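Long-range contact in AT-less polyketide synthase (PDB 4QYR), which is a ketosynthase domain of the isomigrastatin synthase, probably extending the growing polyketide by condensation of acyl units held on carrier proteins: residues E86-A95 with F121-L132. Sequence-based numbering, arbitrary orientation.
Sequences ELMDPQHRLA and FGVSGSDYHHLL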
loop_
_atom_site.group_PDB
_atom_site.type_symbol
_atom_site.label_atom_id
_atom_site.label_comp_id
_atom_site.label_asym_id
_atom_site.label_seq_id
_atom_site.Cartn_x
_atom_site.Cartn_y
_atom_site.Cartn_z
ATOM N N GLU A 86 -1.741 -11.067 -23.318
ATOM C CA GLU A 86 -2.469 -12.288 -22.973
ATOM C C GLU A 86 -2.097 -12.832 -21.583
ATOM O O GLU A 86 -2.866 -13.562 -20.962
ATOM C CB GLU A 86 -2.239 -13.360 -24.036
ATOM C CG GLU A 86 -3.108 -13.167 -25.261
ATOM C CD GLU A 86 -2.951 -14.253 -26.326
ATOM O OE1 GLU A 86 -1.930 -14.977 -26.309
ATOM O OE2 GLU A 86 -3.864 -14.384 -27.178
ATOM N N LEU A 87 -0.921 -12.471 -21.092
ATOM C CA LEU A 87 -0.483 -12.937 -19.798
ATOM C C LEU A 87 -0.679 -11.829 -18.780
ATOM O O LEU A 87 -0.263 -11.954 -17.623
ATOM C CB LEU A 87 0.975 -13.370 -19.848
ATOM C CG LEU A 87 1.199 -14.442 -20.906
ATOM C CD1 LEU A 87 2.671 -14.696 -21.151
ATOM C CD2 LEU A 87 0.492 -15.727 -20.491
HETATM N N MSE A 88 -1.319 -10.746 -19.211
HETATM C CA MSE A 88 -1.531 -9.605 -18.331
HETATM C C MSE A 88 -2.896 -9.644 -17.695
HETATM O O MSE A 88 -3.899 -9.658 -18.395
HETATM C CB MSE A 88 -1.380 -8.294 -19.081
HETATM C CG MSE A 88 -1.453 -7.083 -18.156
HETATM SE SE MSE A 88 -1.013 -5.419 -19.080
HETATM C CE MSE A 88 0.537 -6.065 -20.083
ATOM N N ASP A 89 -2.912 -9.679 -16.367
ATOM C CA ASP A 89 -4.127 -9.629 -15.569
ATOM C C ASP A 89 -5.075 -8.610 -16.153
ATOM O O ASP A 89 -4.711 -7.448 -16.295
ATOM C CB ASP A 89 -3.766 -9.271 -14.124
ATOM C CG ASP A 89 -4.968 -9.226 -13.185
ATOM O OD1 ASP A 89 -6.066 -9.658 -13.570
ATOM O OD2 ASP A 89 -4.780 -8.798 -12.019
ATOM N N PRO A 90 -6.279 -9.052 -16.545
ATOM C CA PRO A 90 -7.305 -8.144 -17.044
ATOM C C PRO A 90 -7.556 -6.975 -16.100
ATOM O O PRO A 90 -7.951 -5.912 -16.557
ATOM C CB PRO A 90 -8.526 -9.055 -17.154
ATOM C CG PRO A 90 -7.942 -10.343 -17.522
ATOM C CD PRO A 90 -6.724 -10.449 -16.653
ATOM N N GLN A 91 -7.305 -7.161 -14.810
ATOM C CA GLN A 91 -7.376 -6.059 -13.859
ATOM C C GLN A 91 -6.406 -4.937 -14.240
ATOM O O GLN A 91 -6.755 -3.761 -14.189
ATOM C CB GLN A 91 -7.093 -6.547 -12.439
ATOM C CG GLN A 91 -8.084 -7.595 -11.938
ATOM C CD GLN A 91 -7.959 -7.842 -10.447
ATOM O OE1 GLN A 91 -8.920 -7.696 -9.691
ATOM N NE2 GLN A 91 -6.771 -8.214 -10.016
ATOM N N HIS A 92 -5.192 -5.284 -14.642
ATOM C CA HIS A 92 -4.263 -4.248 -15.062
ATOM C C HIS A 92 -4.754 -3.611 -16.348
ATOM O O HIS A 92 -4.559 -2.425 -16.572
ATOM C CB HIS A 92 -2.852 -4.799 -15.265
ATOM C CG HIS A 92 -2.277 -5.472 -14.058
ATOM N ND1 HIS A 92 -0.921 -5.587 -13.853
ATOM C CD2 HIS A 92 -2.868 -6.082 -13.005
ATOM C CE1 HIS A 92 -0.699 -6.243 -12.728
ATOM N NE2 HIS A 92 -1.865 -6.550 -12.191
ATOM N N ARG A 93 -5.391 -4.403 -17.195
ATOM C CA ARG A 93 -5.804 -3.913 -18.506
ATOM C C ARG A 93 -6.941 -2.921 -18.370
ATOM O O ARG A 93 -6.888 -1.832 -18.933
ATOM C CB ARG A 93 -6.223 -5.060 -19.429
ATOM C CG ARG A 93 -5.278 -6.245 -19.421
ATOM C CD ARG A 93 -5.422 -7.045 -20.659
ATOM N NE ARG A 93 -5.172 -8.457 -20.417
ATOM C CZ ARG A 93 -6.010 -9.430 -20.760
ATOM N NH1 ARG A 93 -7.160 -9.140 -21.351
ATOM N NH2 ARG A 93 -5.699 -10.695 -20.518
ATOM N N LEU A 94 -7.967 -3.284 -17.609
ATOM C CA LEU A 94 -9.086 -2.374 -17.413
ATOM C C LEU A 94 -8.689 -1.145 -16.592
ATOM O O LEU A 94 -9.264 -0.077 -16.762
ATOM C CB LEU A 94 -10.258 -3.089 -16.749
ATOM C CG LEU A 94 -10.981 -4.164 -17.567
ATOM C CD1 LEU A 94 -12.483 -4.133 -17.276
ATOM C CD2 LEU A 94 -10.722 -4.003 -19.042
ATOM N N ALA A 95 -7.706 -1.299 -15.711
ATOM C CA ALA A 95 -7.200 -0.169 -14.932
ATOM C C ALA A 95 -6.678 0.899 -15.866
ATOM O O ALA A 95 -7.135 2.039 -15.834
ATOM C CB ALA A 95 -6.126 -0.607 -13.985
ATOM N N PHE A 121 -3.756 2.829 -6.403
ATOM C CA PHE A 121 -4.804 2.046 -7.032
ATOM C C PHE A 121 -5.098 0.789 -6.205
ATOM O O PHE A 121 -4.190 0.033 -5.857
ATOM C CB PHE A 121 -4.382 1.684 -8.444
ATOM C CG PHE A 121 -5.510 1.582 -9.400
ATOM C CD1 PHE A 121 -5.760 2.612 -10.299
ATOM C CD2 PHE A 121 -6.324 0.462 -9.423
ATOM C CE1 PHE A 121 -6.823 2.529 -11.200
ATOM C CE2 PHE A 121 -7.387 0.372 -10.326
ATOM C CZ PHE A 121 -7.634 1.403 -11.213
ATOM N N GLY A 122 -6.365 0.572 -5.870
ATOM C CA GLY A 122 -6.710 -0.533 -4.995
ATOM C C GLY A 122 -6.965 -1.773 -5.809
ATOM O O GLY A 122 -7.570 -1.694 -6.880
ATOM N N VAL A 123 -6.509 -2.914 -5.299
ATOM C CA VAL A 123 -6.608 -4.192 -6.002
ATOM C C VAL A 123 -6.335 -5.300 -4.997
ATOM O O VAL A 123 -5.471 -5.140 -4.139
ATOM C CB VAL A 123 -5.606 -4.251 -7.170
ATOM C CG1 VAL A 123 -4.218 -3.905 -6.676
ATOM C CG2 VAL A 123 -5.598 -5.616 -7.809
ATOM N N SER A 124 -7.057 -6.416 -5.076
ATOM C CA SER A 124 -6.884 -7.475 -4.075
ATOM C C SER A 124 -6.532 -8.856 -4.614
ATOM O O SER A 124 -5.679 -9.534 -4.057
ATOM C CB SER A 124 -8.142 -7.598 -3.219
ATOM O OG SER A 124 -8.319 -6.425 -2.442
ATOM N N GLY A 125 -7.175 -9.294 -5.684
ATOM C CA GLY A 125 -6.988 -10.666 -6.102
ATOM C C GLY A 125 -6.018 -10.880 -7.231
ATOM O O GLY A 125 -5.846 -10.016 -8.078
ATOM N N SER A 126 -5.375 -12.038 -7.237
ATOM C CA SER A 126 -4.633 -12.490 -8.406
ATOM C C SER A 126 -5.374 -13.646 -9.064
ATOM O O SER A 126 -4.810 -14.709 -9.300
ATOM C CB SER A 126 -3.215 -12.910 -8.021
ATOM O OG SER A 126 -2.599 -11.911 -7.235
ATOM N N ASP A 127 -6.652 -13.438 -9.337
ATOM C CA ASP A 127 -7.472 -14.499 -9.891
ATOM C C ASP A 127 -6.912 -15.012 -11.226
ATOM O O ASP A 127 -6.858 -16.212 -11.446
ATOM C CB ASP A 127 -8.915 -14.016 -10.068
ATOM C CG ASP A 127 -9.694 -13.969 -8.753
ATOM O OD1 ASP A 127 -9.063 -13.960 -7.662
ATOM O OD2 ASP A 127 -10.949 -13.952 -8.815
ATOM N N TYR A 128 -6.473 -14.111 -12.102
ATOM C CA TYR A 128 -6.011 -14.494 -13.439
ATOM C C TYR A 128 -4.806 -15.405 -13.418
ATOM O O TYR A 128 -4.694 -16.320 -14.232
ATOM C CB TYR A 128 -5.664 -13.258 -14.252
ATOM C CG TYR A 128 -5.561 -13.473 -15.744
ATOM C CD1 TYR A 128 -6.640 -13.951 -16.471
ATOM C CD2 TYR A 128 -4.408 -13.131 -16.440
ATOM C CE1 TYR A 128 -6.566 -14.128 -17.839
ATOM C CE2 TYR A 128 -4.324 -13.303 -17.814
ATOM C CZ TYR A 128 -5.409 -13.800 -18.503
ATOM O OH TYR A 128 -5.352 -13.974 -19.866
ATOM N N HIS A 129 -3.895 -15.129 -12.492
ATOM C CA HIS A 129 -2.643 -15.857 -12.394
ATOM C C HIS A 129 -2.944 -17.277 -12.000
ATOM O O HIS A 129 -2.275 -18.204 -12.451
ATOM C CB HIS A 129 -1.721 -15.198 -11.383
ATOM C CG HIS A 129 -0.285 -15.597 -11.507
ATOM N ND1 HIS A 129 0.127 -16.710 -12.211
ATOM C CD2 HIS A 129 0.840 -15.022 -11.017
ATOM C CE1 HIS A 129 1.443 -16.802 -12.153
ATOM N NE2 HIS A 129 1.900 -15.789 -11.436
ATOM N N HIS A 130 -3.964 -17.448 -11.167
ATOM C CA HIS A 130 -4.435 -18.781 -10.832
ATOM C C HIS A 130 -4.980 -19.436 -12.098
ATOM O O HIS A 130 -4.688 -20.612 -12.381
ATOM C CB HIS A 130 -5.499 -18.740 -9.730
ATOM C CG HIS A 130 -4.959 -18.408 -8.370
ATOM N ND1 HIS A 130 -5.627 -17.594 -7.480
ATOM C CD2 HIS A 130 -3.818 -18.790 -7.744
ATOM C CE1 HIS A 130 -4.920 -17.484 -6.369
ATOM N NE2 HIS A 130 -3.819 -18.200 -6.502
ATOM N N LEU A 131 -5.742 -18.662 -12.872
ATOM C CA LEU A 131 -6.368 -19.157 -14.091
ATOM C C LEU A 131 -5.339 -19.660 -15.095
ATOM O O LEU A 131 -5.567 -20.672 -15.756
ATOM C CB LEU A 131 -7.218 -18.067 -14.731
ATOM C CG LEU A 131 -7.922 -18.443 -16.035
ATOM C CD1 LEU A 131 -8.799 -19.670 -15.826
ATOM C CD2 LEU A 131 -8.738 -17.280 -16.564
ATOM N N LEU A 132 -4.220 -18.943 -15.204
ATOM C CA LEU A 132 -3.123 -19.315 -16.099
ATOM C C LEU A 132 -2.528 -20.641 -15.704
ATOM O O LEU A 132 -2.252 -21.504 -16.539
ATOM C CB LEU A 132 -2.008 -18.267 -16.079
ATOM C CG LEU A 132 -2.259 -16.910 -16.720
ATOM C CD1 LEU A 132 -0.973 -16.131 -16.748
ATOM C CD2 LEU A 132 -2.805 -17.100 -18.120
HETATM O O HOH W 1 -9.011 -7.233 -6.760
#
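Tyr128 lies against Asp89 and Pro90 where helix 90-106 begins, in the N-terminal half of the thiolase-type ketosynthase fold; strand 117-122 leads through a loop into helix 127-135, which carries this tyrosine. With CG anti to the backbone N (chi1 -163°), its ring is set against residues 86-90. CB passes Asp89 OD1 at 3.7 Å. CG, CD1 and CD2 lie under Pro90 CD, a CH-pi contact over one face with CD 3.5 Å from the Tyr128 centroid; proline suits this first turn, needing no N-H there and offering a CH2 polarised by its nitrogen. CD2 also meets Asp89 CA, CE1 lies by Pro90 CD and CG, CE2 meets Glu86 O and Met88 O, and CZ lies near Glu86 O and Arg93 NH2. OH donates to Glu86 O at 2.7 Å, tyrosine being long enough to carry its hydroxyl to this carbonyl at the end of helix 82-86. Arg93 NE donates to Met88 O (2.7 Å), and its guanidinium stands nearly perpendicular to the tyrosine ring.

Asp89 is the N-cap: OD1 accepts from Gln91 N, from above the carboxylate plane. Farther along, small Ala95 lets Phe121 CZ come within 3.7 Å of its CB. Gln91 suits its buried site because both ends of its amide find partners: OE1 accepts from Leu202 N, while NE2 donates to the syn lone pair of Asp89 OD2 (2.9 Å) and to Gly125 O (2.8 Å).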